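Local structure of 33-36 kDa outer membrane protein (Acinetobacter baumannii, 6GIE) at residues K233-S239 / G255-F261. The protein probably forms a beta-barrel channel that lets small solutes cross the bacterial outer membrane. Coordinates in Å, arbitrary orientation, origin at the centre of the assembly. Numbering follows the deposited sequence.
Sequences KLSVGAS and GGHTQYF. With C8E ((hydroxyethyloxy)tri(ethyloxy)octane), chain C; C8E ((hydroxyethyloxy)tri(ethyloxy)octane), chain D; C8E ((hydroxyethyloxy)tri(ethyloxy)octane), chain E; C8E ((hydroxyethyloxy)tri(ethyloxy)octane), chain B.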
loop_
_atom_site.group_PDB
_atom_site.type_symbol
_atom_site.label_atom_id
_atom_site.label_comp_id
_atom_site.label_asym_id
_atom_site.label_seq_id
_atom_site.Cartn_x
_atom_site.Cartn_y
_atom_site.Cartn_z
ATOM N N LYS A 233 -3.748 -13.260 -10.944
ATOM C CA LYS A 233 -3.705 -13.746 -9.553
ATOM C C LYS A 233 -2.334 -13.737 -8.981
ATOM O O LYS A 233 -2.192 -13.819 -7.758
ATOM C CB LYS A 233 -4.246 -15.159 -9.469
ATOM C CG LYS A 233 -5.493 -15.323 -10.305
ATOM C CD LYS A 233 -6.401 -16.406 -9.776
ATOM C CE LYS A 233 -5.707 -17.760 -9.900
ATOM N NZ LYS A 233 -6.192 -18.650 -8.801
ATOM N N LEU A 234 -1.317 -13.683 -9.832
ATOM C CA LEU A 234 -0.001 -13.865 -9.323
ATOM C C LEU A 234 0.875 -12.675 -9.551
ATOM O O LEU A 234 1.051 -12.183 -10.677
ATOM C CB LEU A 234 0.597 -15.166 -9.899
ATOM C CG LEU A 234 2.037 -15.465 -9.480
ATOM C CD1 LEU A 234 2.173 -15.706 -7.997
ATOM C CD2 LEU A 234 2.674 -16.642 -10.233
ATOM N N SER A 235 1.488 -12.177 -8.500
ATOM C CA SER A 235 2.375 -11.021 -8.760
ATOM C C SER A 235 3.676 -11.200 -8.072
ATOM O O SER A 235 3.730 -11.768 -7.002
ATOM C CB SER A 235 1.766 -9.700 -8.314
ATOM O OG SER A 235 1.619 -9.637 -6.908
ATOM N N VAL A 236 4.708 -10.639 -8.675
ATOM C CA VAL A 236 5.982 -10.638 -8.073
ATOM C C VAL A 236 6.491 -9.273 -8.203
ATOM O O VAL A 236 6.305 -8.664 -9.250
ATOM C CB VAL A 236 6.981 -11.635 -8.736
ATOM C CG1 VAL A 236 7.195 -11.357 -10.204
ATOM C CG2 VAL A 236 8.326 -11.530 -8.031
ATOM N N GLY A 237 7.195 -8.787 -7.185
ATOM C CA GLY A 237 7.557 -7.354 -7.187
ATOM C C GLY A 237 8.775 -6.997 -6.381
ATOM O O GLY A 237 9.353 -7.852 -5.702
ATOM N N ALA A 238 9.167 -5.744 -6.499
ATOM C CA ALA A 238 10.349 -5.268 -5.854
ATOM C C ALA A 238 10.184 -3.822 -5.439
ATOM O O ALA A 238 9.305 -3.107 -5.946
ATOM C CB ALA A 238 11.575 -5.443 -6.788
ATOM N N SER A 239 11.034 -3.380 -4.531
ATOM C CA SER A 239 10.905 -2.055 -3.969
ATOM C C SER A 239 12.201 -1.583 -3.406
ATOM O O SER A 239 13.116 -2.345 -3.114
ATOM C CB SER A 239 9.818 -2.000 -2.825
ATOM O OG SER A 239 10.231 -2.820 -1.772
ATOM N N GLY A 255 13.500 -4.588 -1.248
ATOM C CA GLY A 255 12.711 -5.732 -1.002
ATOM C C GLY A 255 12.175 -6.448 -2.220
ATOM O O GLY A 255 12.095 -5.892 -3.310
ATOM N N GLY A 256 11.813 -7.712 -2.013
ATOM C CA GLY A 256 11.032 -8.416 -2.980
ATOM C C GLY A 256 9.797 -8.910 -2.329
ATOM O O GLY A 256 9.791 -9.149 -1.148
ATOM N N HIS A 257 8.765 -9.093 -3.121
ATOM C CA HIS A 257 7.431 -9.328 -2.623
ATOM C C HIS A 257 6.713 -10.235 -3.583
ATOM O O HIS A 257 6.823 -10.061 -4.779
ATOM C CB HIS A 257 6.637 -8.014 -2.569
ATOM C CG HIS A 257 7.356 -6.954 -1.830
ATOM N ND1 HIS A 257 8.150 -6.032 -2.471
ATOM C CD2 HIS A 257 7.563 -6.781 -0.499
ATOM C CE1 HIS A 257 8.735 -5.269 -1.561
ATOM N NE2 HIS A 257 8.403 -5.709 -0.358
ATOM N N THR A 258 5.856 -11.072 -3.050
ATOM C CA THR A 258 5.156 -12.012 -3.848
ATOM C C THR A 258 3.745 -12.045 -3.330
ATOM O O THR A 258 3.542 -11.912 -2.095
ATOM C CB THR A 258 5.871 -13.363 -3.637
ATOM O OG1 THR A 258 6.048 -14.069 -4.859
ATOM C CG2 THR A 258 5.278 -14.152 -2.659
ATOM N N GLN A 259 2.775 -12.230 -4.237
ATOM C CA GLN A 259 1.459 -12.460 -3.797
ATOM C C GLN A 259 0.647 -13.317 -4.743
ATOM O O GLN A 259 0.767 -13.175 -5.977
ATOM C CB GLN A 259 0.748 -11.114 -3.487
ATOM C CG GLN A 259 -0.705 -11.275 -3.024
ATOM C CD GLN A 259 -1.396 -9.973 -2.651
ATOM O OE1 GLN A 259 -2.103 -9.909 -1.638
ATOM N NE2 GLN A 259 -1.233 -8.940 -3.482
ATOM N N TYR A 260 -0.152 -14.239 -4.174
ATOM C CA TYR A 260 -0.945 -15.130 -5.024
ATOM C C TYR A 260 -2.348 -15.293 -4.512
ATOM O O TYR A 260 -2.539 -15.656 -3.360
ATOM C CB TYR A 260 -0.315 -16.541 -5.165
ATOM C CG TYR A 260 -1.175 -17.514 -6.018
ATOM C CD1 TYR A 260 -1.410 -17.269 -7.366
ATOM C CD2 TYR A 260 -1.757 -18.629 -5.472
ATOM C CE1 TYR A 260 -2.211 -18.107 -8.143
ATOM C CE2 TYR A 260 -2.542 -19.501 -6.229
ATOM C CZ TYR A 260 -2.772 -19.240 -7.570
ATOM O OH TYR A 260 -3.546 -20.087 -8.347
ATOM N N PHE A 261 -3.328 -15.080 -5.386
ATOM C CA PHE A 261 -4.728 -15.307 -5.035
ATOM C C PHE A 261 -5.070 -16.736 -5.345
ATOM O O PHE A 261 -5.175 -17.105 -6.482
ATOM C CB PHE A 261 -5.649 -14.394 -5.837
ATOM C CG PHE A 261 -5.801 -13.048 -5.263
ATOM C CD1 PHE A 261 -4.779 -12.098 -5.417
ATOM C CD2 PHE A 261 -6.972 -12.690 -4.600
ATOM C CE1 PHE A 261 -4.930 -10.823 -4.901
ATOM C CE2 PHE A 261 -7.126 -11.413 -4.086
ATOM C CZ PHE A 261 -6.102 -10.477 -4.251
HETATM C C6 C8E C . 3.976 -17.490 -5.331
HETATM C C7 C8E C . 4.315 -16.839 -4.023
HETATM C C8 C8E C . 3.081 -16.527 -3.204
HETATM O O9 C8E C . 3.161 -17.182 -1.919
HETATM C C10 C8E C . 4.085 -16.651 -0.976
HETATM C C11 C8E C . 4.156 -17.486 0.296
HETATM O O12 C8E C . 5.303 -18.348 0.438
HETATM C C13 C8E C . 6.469 -18.028 -0.268
HETATM C C14 C8E C . 7.741 -18.442 0.437
HETATM O O15 C8E C . 8.615 -17.405 -0.002
HETATM C C16 C8E C . 9.889 -17.309 0.557
HETATM C C17 C8E C . 10.238 -15.831 0.576
HETATM O O18 C8E C . 9.663 -15.127 -0.518
HETATM C C19 C8E C . 9.863 -13.716 -0.351
HETATM C C20 C8E C . 9.253 -12.953 -1.525
HETATM O O21 C8E C . 10.258 -12.631 -2.497
HETATM O O12 C8E D . 22.385 -7.415 -1.335
HETATM C C13 C8E D . 21.928 -8.742 -1.601
HETATM C C14 C8E D . 20.577 -8.693 -2.302
HETATM O O15 C8E D . 19.542 -8.906 -1.342
HETATM C C16 C8E D . 18.335 -9.484 -1.849
HETATM C C17 C8E D . 17.311 -8.368 -1.965
HETATM O O18 C8E D . 16.063 -8.835 -2.466
HETATM C C19 C8E D . 15.167 -7.776 -2.759
HETATM C C20 C8E D . 15.436 -7.154 -4.120
HETATM O O21 C8E D . 14.638 -7.824 -5.104
HETATM C C14 C8E E . 10.955 -8.793 -9.681
HETATM O O15 C8E E . 10.541 -7.431 -9.580
HETATM C C16 C8E E . 10.478 -6.762 -10.842
HETATM C C17 C8E E . 10.480 -5.244 -10.694
HETATM O O18 C8E E . 11.828 -4.736 -10.681
HETATM C C19 C8E E . 11.955 -3.337 -10.967
HETATM C C20 C8E E . 12.214 -2.535 -9.702
HETATM O O21 C8E E . 13.332 -1.688 -9.951
HETATM C C1 C8E B . 0.542 -20.046 -11.134
HETATM C C2 C8E B . 0.474 -20.254 -9.631
HETATM C C3 C8E B . 1.875 -20.240 -9.013
HETATM C C4 C8E B . 1.824 -19.879 -7.532
HETATM C C5 C8E B . 3.168 -19.922 -6.802
HETATM C C6 C8E B . 4.325 -19.201 -7.514
HETATM C C7 C8E B . 5.665 -19.563 -6.859
HETATM C C8 C8E B . 6.756 -18.496 -6.960
HETATM O O9 C8E B . 7.508 -18.451 -5.733
HETATM C C10 C8E B . 8.820 -17.897 -5.813
HETATM C C11 C8E B . 9.215 -17.273 -4.468
HETATM O O HOH W 1 0.545 -7.691 -5.461
HETATM O O HOH W 2 3.764 -9.116 -5.657
#
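Strand 234-239, with Lys233 just before it, runs antiparallel to strand 255-261 in one hairpin of the porin barrel wall. At Gly255 the backbone pairs both ways with Ser239 (Gly255 N to Ser239 O 2.9 Å, Ser239 N to Gly255 O 3.0 Å); a CB here would crowd Ser239 OG and the His257 ring. Gly256 faces Ala238 in a non-hydrogen-bonded pair, their CA atoms 4.3 Å apart, and both small residues lie near bound detergent. His257 exchanges backbone bonds with Gly237 (Gly237 N to His257 O 2.7 Å), and its imidazole leans over the space kept open by Gly255, bringing ND1 to 4.1 Å from Ala238 CA. Thr258, opposite Val236, turns its methyl CG2 outward to C7 of a chain C detergent (3.2 Å). Gln259 pairs with Ser235 (Ser235 N to Gln259 O 2.8 Å) on the inward face, where water 1 bridges Ser235 OG and Gln259 NE2 while OE1 binds Lys293. Tyr260 returns to the detergent side: its CD1 packs 3.9 Å from Leu234 CB, and one ring face meets the chain B detergent. Phe261 N bonds Lys233 O (2.9 Å), while its bulky apolar ring leads away onto Leu63, Ala64 and Ala267; the lysine's long chain lets NZ reach both Tyr260 OH and Phe261 O, each at 3.0 Å. Alternation thus sets a mostly apolar, detergent-coated face (Leu234, Val236, Ala238, Thr258, Tyr260) against polar Ser235, Ser239, His257 and Gln259, consistent with a barrel wall between lipid and a polar interior.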